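Local coordinates for Cj0977 (Campylobacter jejuni, PDB 3BNV), which is of unknown biochemical function but acts as a sigma28-regulated, nonflagellar virulence protein with a hot-dog fold, at residues E11-A15 against E16-R20; L31-L35 against A36-I40; M57-D61 against Q62-F66. All blocks are in the same frame, centred on the assembly; numbering follows the deposited sequence.

Contact 1 (E11-A15 against E16-R20); sequences EYASA and EDISR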
ATOM      1  N   GLU A  11     -17.535 -13.923  -9.556  1.00 41.95           N
ATOM      2  CA  GLU A  11     -18.734 -13.532 -10.266  1.00 41.49           C
ATOM      3  C   GLU A  11     -18.552 -12.087 -10.789  1.00 40.62           C
ATOM      4  O   GLU A  11     -19.532 -11.375 -11.023  1.00 40.38           O
ATOM      5  CB  GLU A  11     -19.898 -13.567  -9.277  1.00 42.05           C
ATOM      6  CG  GLU A  11     -19.483 -13.158  -7.867  1.00 43.50           C
ATOM      7  CD  GLU A  11     -20.669 -12.826  -6.970  1.00 45.50           C
ATOM      8  OE1 GLU A  11     -21.472 -11.937  -7.337  1.00 45.53           O
ATOM      9  OE2 GLU A  11     -20.784 -13.448  -5.891  1.00 46.40           O
ATOM     10  N   TYR A  12     -17.302 -11.645 -10.951  1.00 39.45           N
ATOM     11  CA  TYR A  12     -17.032 -10.297 -11.436  1.00 38.20           C
ATOM     12  C   TYR A  12     -16.334 -10.295 -12.789  1.00 38.13           C
ATOM     13  O   TYR A  12     -16.250  -9.251 -13.449  1.00 38.35           O
ATOM     14  CB  TYR A  12     -16.172  -9.524 -10.445  1.00 37.80           C
ATOM     15  CG  TYR A  12     -16.833  -9.208  -9.134  1.00 36.18           C
ATOM     16  CD1 TYR A  12     -17.436  -7.979  -8.922  1.00 34.59           C
ATOM     17  CD2 TYR A  12     -16.823 -10.129  -8.099  1.00 35.06           C
ATOM     18  CE1 TYR A  12     -18.015  -7.680  -7.719  1.00 35.68           C
ATOM     19  CE2 TYR A  12     -17.414  -9.848  -6.891  1.00 35.30           C
ATOM     20  CZ  TYR A  12     -18.014  -8.630  -6.702  1.00 36.13           C
ATOM     21  OH  TYR A  12     -18.608  -8.357  -5.489  1.00 36.62           O
ATOM     22  N   ALA A  13     -15.813 -11.453 -13.190  1.00 37.43           N
ATOM     23  CA  ALA A  13     -15.165 -11.590 -14.489  1.00 36.68           C
ATOM     24  C   ALA A  13     -15.088 -13.042 -14.892  1.00 36.25           C
ATOM     25  O   ALA A  13     -14.853 -13.913 -14.050  1.00 35.71           O
ATOM     26  CB  ALA A  13     -13.775 -11.000 -14.457  1.00 36.61           C
ATOM     27  N   SER A  14     -15.254 -13.292 -16.189  1.00 35.96           N
ATOM     28  CA  SER A  14     -15.235 -14.646 -16.709  1.00 35.84           C
ATOM     29  C   SER A  14     -13.866 -15.275 -16.509  1.00 35.68           C
ATOM     30  O   SER A  14     -12.870 -14.574 -16.359  1.00 35.36           O
ATOM     31  CB  SER A  14     -15.637 -14.664 -18.189  1.00 36.23           C
ATOM     32  OG  SER A  14     -14.673 -14.030 -19.024  1.00 36.57           O
ATOM     33  N   ALA A  15     -13.815 -16.603 -16.491  1.00 35.79           N
ATOM     34  CA  ALA A  15     -12.524 -17.287 -16.481  1.00 36.14           C
ATOM     35  C   ALA A  15     -11.686 -16.849 -17.696  1.00 36.13           C
ATOM     36  O   ALA A  15     -10.475 -16.632 -17.593  1.00 35.77           O
ATOM     37  CB  ALA A  15     -12.715 -18.785 -16.474  1.00 36.00           C
ATOM     38  N   GLU A  16     -12.355 -16.710 -18.838  1.00 36.16           N
ATOM     39  CA  GLU A  16     -11.719 -16.221 -20.055  1.00 36.57           C
ATOM     40  C   GLU A  16     -11.030 -14.868 -19.822  1.00 36.94           C
ATOM     41  O   GLU A  16      -9.796 -14.773 -19.852  1.00 36.85           O
ATOM     42  CB  GLU A  16     -12.751 -16.120 -21.185  1.00 36.48           C
ATOM     43  CG  GLU A  16     -12.165 -15.723 -22.536  1.00 36.39           C
ATOM     44  CD  GLU A  16     -13.291 -15.270 -23.523  1.00 36.24           C
ATOM     45  OE1 GLU A  16     -12.974 -14.632 -24.600  1.00 35.10           O
ATOM     46  OE2 GLU A  16     -14.480 -15.538 -23.223  1.00 35.80           O
ATOM     47  N   ASP A  17     -11.828 -13.831 -19.571  1.00 37.31           N
ATOM     48  CA  ASP A  17     -11.288 -12.502 -19.307  1.00 37.61           C
ATOM     49  C   ASP A  17     -10.000 -12.620 -18.541  1.00 37.41           C
ATOM     50  O   ASP A  17      -9.019 -11.985 -18.900  1.00 37.60           O
ATOM     51  CB  ASP A  17     -12.237 -11.654 -18.459  1.00 37.86           C
ATOM     52  CG  ASP A  17     -13.588 -11.442 -19.106  1.00 39.16           C
ATOM     53  OD1 ASP A  17     -13.676 -11.313 -20.352  1.00 39.27           O
ATOM     54  OD2 ASP A  17     -14.574 -11.399 -18.338  1.00 41.75           O
ATOM     55  N   ILE A  18     -10.017 -13.436 -17.487  1.00 37.33           N
ATOM     56  CA  ILE A  18      -8.926 -13.469 -16.498  1.00 37.12           C
ATOM     57  C   ILE A  18      -7.663 -14.136 -17.037  1.00 36.98           C
ATOM     58  O   ILE A  18      -6.559 -13.614 -16.846  1.00 37.09           O
ATOM     59  CB  ILE A  18      -9.383 -14.099 -15.137  1.00 37.24           C
ATOM     60  CG1 ILE A  18     -10.162 -13.066 -14.324  1.00 36.08           C
ATOM     61  CG2 ILE A  18      -8.192 -14.569 -14.312  1.00 36.86           C
ATOM     62  CD1 ILE A  18     -11.449 -13.560 -13.759  1.00 35.28           C
ATOM     63  N   SER A  19      -7.815 -15.263 -17.727  1.00 36.34           N
ATOM     64  CA  SER A  19      -6.670 -15.889 -18.369  1.00 36.28           C
ATOM     65  C   SER A  19      -6.152 -15.043 -19.544  1.00 36.23           C
ATOM     66  O   SER A  19      -4.973 -15.101 -19.902  1.00 35.99           O
ATOM     67  CB  SER A  19      -7.031 -17.286 -18.850  1.00 36.43           C
ATOM     68  OG  SER A  19      -7.211 -18.158 -17.758  1.00 36.49           O
ATOM     69  N   ARG A  20      -7.042 -14.251 -20.135  1.00 36.08           N
ATOM     70  CA  ARG A  20      -6.674 -13.371 -21.237  1.00 35.97           C
ATOM     71  C   ARG A  20      -5.726 -12.255 -20.798  1.00 36.65           C
ATOM     72  O   ARG A  20      -4.732 -11.983 -21.476  1.00 36.58           O
ATOM     73  CB  ARG A  20      -7.927 -12.791 -21.901  1.00 35.62           C
ATOM     74  CG  ARG A  20      -7.683 -12.204 -23.266  1.00 34.37           C
ATOM     75  CD  ARG A  20      -8.966 -12.039 -24.059  1.00 32.97           C
ATOM     76  NE  ARG A  20      -9.592 -13.301 -24.439  1.00 31.89           N
ATOM     77  CZ  ARG A  20      -9.227 -14.054 -25.480  1.00 33.24           C
ATOM     78  NH1 ARG A  20      -8.205 -13.699 -26.256  1.00 32.08           N
ATOM     79  NH2 ARG A  20      -9.886 -15.178 -25.744  1.00 32.90           N
TER
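From Ala-13 to Asp-17 the backbone passes from an extended loop into the first turn of helix 15-22, with Ser-14 at the N-cap, still in an extended conformation. The regular helical bonds start there: Ile-18 N donates to Ser-14 O at 3.3 Å, and Ser-19 N to Ala-15 O at 3.0 Å. Ser-14 and Asp-17 then exchange side-chain bonds with each other's main chain. Ser-14 N gives its hydrogen to Asp-17 OD2 at 2.9 Å, arriving from above the carboxylate plane, 36° out of it. In return Ser-14 OG accepts from Asp-17 N at 2.9 Å, although the exact place of this hydroxyl oxygen is less certain. Asp-17 has CG beside its own backbone N (chi1 -60°), which directs the carboxylate back along the chain to Ser-14. One residue outside this pair on each side, the methyl of Ala-13 meets the CD1 tip of Ile-18 at 3.5 Å, an apolar contact bridging loop and helix. Farther along the surface, Arg-20 NH2 forms a salt bridge with Glu-16 OE1, one turn earlier, at 3.3 Å, the hydrogen bond within it being weak. Before the helix, the side chain of Tyr-12 touches Val-105 and Glu-107 of strand 105-112. The reciprocal bonds of Ser-14 and Asp-17 are those of a capping box, and Ala-13 with Ile-18 adds the apolar pair of a hydrophobic staple at the same N-terminus.

Contact 2 (L31-L35 against A36-I40); sequences LNTSL and AGTII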
ATOM      1  N   LEU A  31       3.704 -10.807  -8.424  1.00 32.79           N
ATOM      2  CA  LEU A  31       2.987 -10.202  -7.308  1.00 32.83           C
ATOM      3  C   LEU A  31       1.979 -11.168  -6.711  1.00 32.84           C
ATOM      4  O   LEU A  31       1.308 -11.899  -7.428  1.00 32.92           O
ATOM      5  CB  LEU A  31       2.247  -8.962  -7.791  1.00 32.69           C
ATOM      6  CG  LEU A  31       2.173  -7.734  -6.886  1.00 32.89           C
ATOM      7  CD1 LEU A  31       0.949  -6.908  -7.292  1.00 31.49           C
ATOM      8  CD2 LEU A  31       2.141  -8.077  -5.413  1.00 32.38           C
ATOM      9  N   ASN A  32       1.856 -11.163  -5.397  1.00 33.04           N
ATOM     10  CA  ASN A  32       0.822 -11.961  -4.765  1.00 33.21           C
ATOM     11  C   ASN A  32      -0.609 -11.420  -4.965  1.00 33.39           C
ATOM     12  O   ASN A  32      -1.054 -10.499  -4.276  1.00 33.81           O
ATOM     13  CB  ASN A  32       1.109 -12.141  -3.300  1.00 32.94           C
ATOM     14  CG  ASN A  32       0.165 -13.083  -2.684  1.00 34.30           C
ATOM     15  OD1 ASN A  32       0.397 -13.612  -1.616  1.00 35.62           O
ATOM     16  ND2 ASN A  32      -0.916 -13.348  -3.385  1.00 36.01           N
ATOM     17  N   THR A  33      -1.341 -12.024  -5.893  1.00 33.28           N
ATOM     18  CA  THR A  33      -2.624 -11.482  -6.308  1.00 33.32           C
ATOM     19  C   THR A  33      -3.686 -11.615  -5.214  1.00 33.43           C
ATOM     20  O   THR A  33      -4.798 -11.064  -5.352  1.00 33.60           O
ATOM     21  CB  THR A  33      -3.164 -12.137  -7.619  1.00 33.24           C
ATOM     22  OG1 THR A  33      -3.394 -13.527  -7.418  1.00 33.98           O
ATOM     23  CG2 THR A  33      -2.183 -11.996  -8.754  1.00 34.42           C
ATOM     24  N   SER A  34      -3.361 -12.345  -4.145  1.00 33.05           N
ATOM     25  CA  SER A  34      -4.282 -12.535  -3.019  1.00 33.08           C
ATOM     26  C   SER A  34      -4.263 -11.316  -2.104  1.00 33.30           C
ATOM     27  O   SER A  34      -5.150 -11.163  -1.246  1.00 33.54           O
ATOM     28  CB  SER A  34      -3.859 -13.734  -2.173  1.00 32.35           C
ATOM     29  OG  SER A  34      -4.034 -14.953  -2.871  1.00 34.52           O
ATOM     30  N   LEU A  35      -3.236 -10.476  -2.261  1.00 33.19           N
ATOM     31  CA  LEU A  35      -3.045  -9.314  -1.399  1.00 33.23           C
ATOM     32  C   LEU A  35      -3.272  -8.019  -2.171  1.00 33.46           C
ATOM     33  O   LEU A  35      -3.623  -6.984  -1.580  1.00 33.81           O
ATOM     34  CB  LEU A  35      -1.619  -9.270  -0.837  1.00 33.41           C
ATOM     35  CG  LEU A  35      -1.006 -10.407  -0.008  1.00 33.15           C
ATOM     36  CD1 LEU A  35       0.445 -10.117   0.211  1.00 32.13           C
ATOM     37  CD2 LEU A  35      -1.686 -10.548   1.346  1.00 33.57           C
ATOM     38  N   ALA A  36      -3.060  -8.056  -3.484  1.00 32.86           N
ATOM     39  CA  ALA A  36      -3.183  -6.842  -4.276  1.00 32.44           C
ATOM     40  C   ALA A  36      -4.354  -6.885  -5.248  1.00 32.51           C
ATOM     41  O   ALA A  36      -4.636  -5.919  -5.931  1.00 32.55           O
ATOM     42  CB  ALA A  36      -1.892  -6.555  -5.017  1.00 32.16           C
ATOM     43  N   GLY A  37      -5.045  -8.017  -5.319  1.00 32.67           N
ATOM     44  CA  GLY A  37      -6.164  -8.119  -6.232  1.00 32.45           C
ATOM     45  C   GLY A  37      -5.781  -8.790  -7.542  1.00 32.63           C
ATOM     46  O   GLY A  37      -4.617  -9.163  -7.761  1.00 32.52           O
ATOM     47  N   THR A  38      -6.776  -8.937  -8.407  1.00 32.29           N
ATOM     48  CA  THR A  38      -6.594  -9.537  -9.715  1.00 32.39           C
ATOM     49  C   THR A  38      -7.011  -8.588 -10.832  1.00 32.27           C
ATOM     50  O   THR A  38      -8.031  -7.918 -10.747  1.00 32.08           O
ATOM     51  CB  THR A  38      -7.459 -10.766  -9.833  1.00 32.50           C
ATOM     52  OG1 THR A  38      -7.033 -11.716  -8.854  1.00 34.22           O
ATOM     53  CG2 THR A  38      -7.371 -11.349 -11.193  1.00 31.54           C
ATOM     54  N   ILE A  39      -6.208  -8.526 -11.884  1.00 32.26           N
ATOM     55  CA  ILE A  39      -6.526  -7.692 -13.030  1.00 32.01           C
ATOM     56  C   ILE A  39      -7.535  -8.429 -13.888  1.00 32.16           C
ATOM     57  O   ILE A  39      -7.364  -9.599 -14.193  1.00 32.22           O
ATOM     58  CB  ILE A  39      -5.286  -7.398 -13.857  1.00 31.58           C
ATOM     59  CG1 ILE A  39      -4.145  -6.958 -12.950  1.00 31.44           C
ATOM     60  CG2 ILE A  39      -5.578  -6.332 -14.898  1.00 31.42           C
ATOM     61  CD1 ILE A  39      -4.402  -5.637 -12.242  1.00 30.21           C
ATOM     62  N   ILE A  40      -8.579  -7.724 -14.291  1.00 32.33           N
ATOM     63  CA  ILE A  40      -9.822  -8.331 -14.751  1.00 32.36           C
ATOM     64  C   ILE A  40     -10.104  -7.840 -16.182  1.00 32.41           C
ATOM     65  O   ILE A  40     -10.907  -8.407 -16.912  1.00 32.37           O
ATOM     66  CB  ILE A  40     -10.924  -7.873 -13.735  1.00 32.29           C
ATOM     67  CG1 ILE A  40     -12.038  -8.839 -13.571  1.00 32.73           C
ATOM     68  CG2 ILE A  40     -11.610  -6.602 -14.144  1.00 32.56           C
ATOM     69  CD1 ILE A  40     -13.264  -8.067 -13.103  1.00 32.64           C
TER
HETATM   70  O   HOH W   1      -7.933 -11.604  -6.072  1.00 26.98           O
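Asn-32 and Ala-36 are joined by a main-chain bond that closes a short, weakly bonded helical turn at about 33-36. Ala-36 N donates to Asn-32 O at 3.3 Å, lying in the carbonyl plane, and the same oxygen also receives Leu-35 N at 3.0 Å, so one carbonyl satisfies two successive amides. The next carbonyl is held less firmly. Thr-33 O takes a weak bond from Gly-37 N at 3.1 Å, with an N-H...O angle of only 127°, and an ordered water supplements it by donating to the same oxygen from 3.3 Å. That water also binds Thr-38 OG1 at 2.9 Å, linking the turn to the start of the following strand. Thr-38 has its hydroxyl beside the backbone N (chi1 -63°), on the side where the water sits, while its main chain bonds with Ile-50 of the neighbouring strand. The CB of Thr-33 packs against the carbonyl oxygen of Gly-37 at 3.3 Å. On the apolar side, a terminal methyl of Leu-31, CD1, reaches over to the Ala-36 methyl at 3.7 Å, and Leu-31 continues onto Tyr-76 of helix 67-82. Leu-31 also packs on Phe-66 and Leu-35 on Phe-69, both of the second subunit, which places this turn at the dimer interface. Gly-37 ends the turn with a positive phi of 97°, a conformation that glycine adopts readily. Its backbone swings the chain out of the helical turn into strand 38-43, where Ile-39 lies on Tyr-76 and Ala-80. A brief helical turn released by a positive-phi glycine thus leads into an outermost strand of this chain's antiparallel sheet, beside the long central helix of the hot-dog fold.

Contact 3 (M57-D61 against Q62-F66); sequences MVADD and QGLIF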
HETATM    1  N   MSE A  57      -5.765  -9.192   5.740  1.00 34.66           N
HETATM    2  CA  MSE A  57      -5.582  -7.751   5.637  1.00 36.10           C
HETATM    3  C   MSE A  57      -6.252  -6.937   6.748  1.00 34.14           C
HETATM    4  O   MSE A  57      -6.267  -5.715   6.696  1.00 34.04           O
HETATM    5  CB  MSE A  57      -5.974  -7.248   4.243  1.00 35.81           C
HETATM    6  CG  MSE A  57      -6.541  -8.323   3.334  1.00 39.02           C
HETATM    7 SE   MSE A  57      -7.103  -7.692   1.563  1.00 44.19          SE
HETATM    8  CE  MSE A  57      -7.878  -6.011   2.118  1.00 42.00           C
ATOM      9  N   VAL A  58      -6.786  -7.598   7.763  1.00 33.22           N
ATOM     10  CA  VAL A  58      -7.458  -6.875   8.833  1.00 32.53           C
ATOM     11  C   VAL A  58      -6.485  -6.093   9.690  1.00 32.29           C
ATOM     12  O   VAL A  58      -5.353  -6.502   9.868  1.00 32.20           O
ATOM     13  CB  VAL A  58      -8.277  -7.808   9.767  1.00 32.57           C
ATOM     14  CG1 VAL A  58      -9.395  -8.504   8.994  1.00 31.06           C
ATOM     15  CG2 VAL A  58      -7.338  -8.804  10.483  1.00 32.43           C
ATOM     16  N   ALA A  59      -6.958  -4.979  10.235  1.00 32.19           N
ATOM     17  CA  ALA A  59      -6.206  -4.189  11.191  1.00 32.32           C
ATOM     18  C   ALA A  59      -6.588  -4.585  12.600  1.00 32.46           C
ATOM     19  O   ALA A  59      -5.799  -4.446  13.524  1.00 32.41           O
ATOM     20  CB  ALA A  59      -6.506  -2.731  10.990  1.00 32.29           C
ATOM     21  N   ASP A  60      -7.820  -5.062  12.762  1.00 32.64           N
ATOM     22  CA  ASP A  60      -8.345  -5.358  14.078  1.00 32.90           C
ATOM     23  C   ASP A  60      -9.292  -6.565  14.087  1.00 33.02           C
ATOM     24  O   ASP A  60      -9.480  -7.233  13.066  1.00 33.21           O
ATOM     25  CB  ASP A  60      -8.981  -4.114  14.696  1.00 32.94           C
ATOM     26  CG  ASP A  60     -10.224  -3.628  13.945  1.00 34.32           C
ATOM     27  OD1 ASP A  60     -10.868  -4.416  13.210  1.00 34.65           O
ATOM     28  OD2 ASP A  60     -10.573  -2.440  14.115  1.00 35.55           O
ATOM     29  N   ASP A  61      -9.883  -6.850  15.238  1.00 32.82           N
ATOM     30  CA  ASP A  61     -10.771  -7.993  15.324  1.00 33.02           C
ATOM     31  C   ASP A  61     -12.212  -7.599  15.038  1.00 32.80           C
ATOM     32  O   ASP A  61     -13.122  -8.346  15.351  1.00 32.71           O
ATOM     33  CB  ASP A  61     -10.630  -8.719  16.667  1.00 32.90           C
ATOM     34  CG  ASP A  61     -11.138  -7.898  17.848  1.00 34.32           C
ATOM     35  OD1 ASP A  61     -11.167  -8.447  18.980  1.00 34.91           O
ATOM     36  OD2 ASP A  61     -11.498  -6.704  17.662  1.00 36.44           O
ATOM     37  N   GLN A  62     -12.401  -6.431  14.423  1.00 32.70           N
ATOM     38  CA  GLN A  62     -13.729  -5.946  14.045  1.00 32.73           C
ATOM     39  C   GLN A  62     -13.975  -6.007  12.543  1.00 32.59           C
ATOM     40  O   GLN A  62     -15.017  -5.576  12.066  1.00 32.54           O
ATOM     41  CB  GLN A  62     -13.883  -4.496  14.487  1.00 33.24           C
ATOM     42  CG  GLN A  62     -13.526  -4.263  15.955  1.00 34.18           C
ATOM     43  CD  GLN A  62     -14.444  -5.011  16.890  1.00 34.17           C
ATOM     44  OE1 GLN A  62     -15.631  -4.703  16.961  1.00 35.83           O
ATOM     45  NE2 GLN A  62     -13.909  -6.001  17.611  1.00 32.76           N
ATOM     46  N   GLY A  63     -13.003  -6.513  11.795  1.00 32.55           N
ATOM     47  CA  GLY A  63     -13.141  -6.638  10.345  1.00 32.09           C
ATOM     48  C   GLY A  63     -12.679  -5.425   9.566  1.00 31.93           C
ATOM     49  O   GLY A  63     -12.920  -5.326   8.374  1.00 32.19           O
ATOM     50  N   LEU A  64     -12.002  -4.500  10.225  1.00 31.79           N
ATOM     51  CA  LEU A  64     -11.545  -3.305   9.561  1.00 31.56           C
ATOM     52  C   LEU A  64     -10.296  -3.662   8.753  1.00 32.21           C
ATOM     53  O   LEU A  64      -9.387  -4.318   9.248  1.00 32.48           O
ATOM     54  CB  LEU A  64     -11.258  -2.209  10.583  1.00 31.60           C
ATOM     55  CG  LEU A  64     -10.614  -0.912  10.084  1.00 30.94           C
ATOM     56  CD1 LEU A  64     -11.644  -0.108   9.383  1.00 27.19           C
ATOM     57  CD2 LEU A  64     -10.025  -0.150  11.279  1.00 30.57           C
ATOM     58  N   ILE A  65     -10.278  -3.249   7.493  1.00 32.16           N
ATOM     59  CA  ILE A  65      -9.239  -3.603   6.563  1.00 31.96           C
ATOM     60  C   ILE A  65      -8.194  -2.495   6.518  1.00 32.38           C
ATOM     61  O   ILE A  65      -8.523  -1.343   6.248  1.00 32.47           O
ATOM     62  CB  ILE A  65      -9.850  -3.795   5.167  1.00 31.52           C
ATOM     63  CG1 ILE A  65     -10.914  -4.885   5.221  1.00 32.29           C
ATOM     64  CG2 ILE A  65      -8.814  -4.178   4.159  1.00 30.40           C
ATOM     65  CD1 ILE A  65     -10.368  -6.341   5.243  1.00 29.45           C
ATOM     66  N   PHE A  66      -6.933  -2.855   6.759  1.00 32.29           N
ATOM     67  CA  PHE A  66      -5.845  -1.905   6.745  1.00 32.11           C
ATOM     68  C   PHE A  66      -5.853  -1.178   5.427  1.00 32.64           C
ATOM     69  O   PHE A  66      -5.884  -1.813   4.373  1.00 33.02           O
ATOM     70  CB  PHE A  66      -4.535  -2.639   6.885  1.00 31.50           C
ATOM     71  CG  PHE A  66      -3.376  -1.762   7.221  1.00 31.51           C
ATOM     72  CD1 PHE A  66      -2.182  -1.871   6.513  1.00 31.10           C
ATOM     73  CD2 PHE A  66      -3.445  -0.869   8.284  1.00 31.64           C
ATOM     74  CE1 PHE A  66      -1.083  -1.098   6.849  1.00 31.39           C
ATOM     75  CE2 PHE A  66      -2.358  -0.095   8.628  1.00 31.25           C
ATOM     76  CZ  PHE A  66      -1.172  -0.201   7.903  1.00 31.55           C
TER
HETATM   77  O   HOH W   2     -11.428  -9.374  12.280  1.00 24.87           O
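Val-58 and Ile-65 face each other as a non-hydrogen-bonded antiparallel pair, the single bridge of a hairpin-like loop whose two arms run 153° apart. Bonds flank the bridge on both sides: Phe-66 N to O of Met-57 (a selenomethionine) at 2.9 Å and Ala-59 N to Leu-64 O at 2.7 Å. Beyond them the chain turns around Asp-60. Its OD1 accepts Gln-62 N at 2.8 Å, forming an Asx turn, and Leu-64 N at 3.2 Å; the two donors arrive from opposite faces of the carboxylate plane. With chi1 at 65°, CG sits between the backbone N and the carbonyl carbon, and the group leans over the turn. An ordered water receives a weak bond from Gly-63 N and donates to Asp-60 O at 3.0 Å. At the exposed apex the side chains of Asp-61 and Gln-62 lie side by side, NE2 donating to Asp-61 OD2 (modelled rather short), the carboxylate and amide planes 58° apart. The Leu-64 side chain passes across that of Asp-60, CD2 standing 3.7 Å from OD2, and packs on Pro-99 and on Ile-148 of the second subunit. OD2 of Asp-60 is hydrogen-bonded to His-147 NE2 of the second subunit. One carboxylate therefore does two jobs: OD1 organises the turn through two main-chain amides, while OD2 ties that turn to the partner subunit.

The three contacts follow one another along the chain. Contacts 1 and 2, with centres 13 Å apart, touch directly: Ile-40, at the strand end of contact 2, packs against Ala-13, and its CD1 lies 3.2 Å from Tyr-12 O, so the N-terminal loop lies against strand 38-43. Contact 3 is remote from contact 1, about 28 Å between centres and about 13 Å between nearest atoms. Contacts 2 and 3 come within about 5 Å at their nearest atoms without touching in one chain. They meet across the dimer instead, Leu-31 of contact 2 packing on Phe-66, a contact 3 residue, of the second subunit.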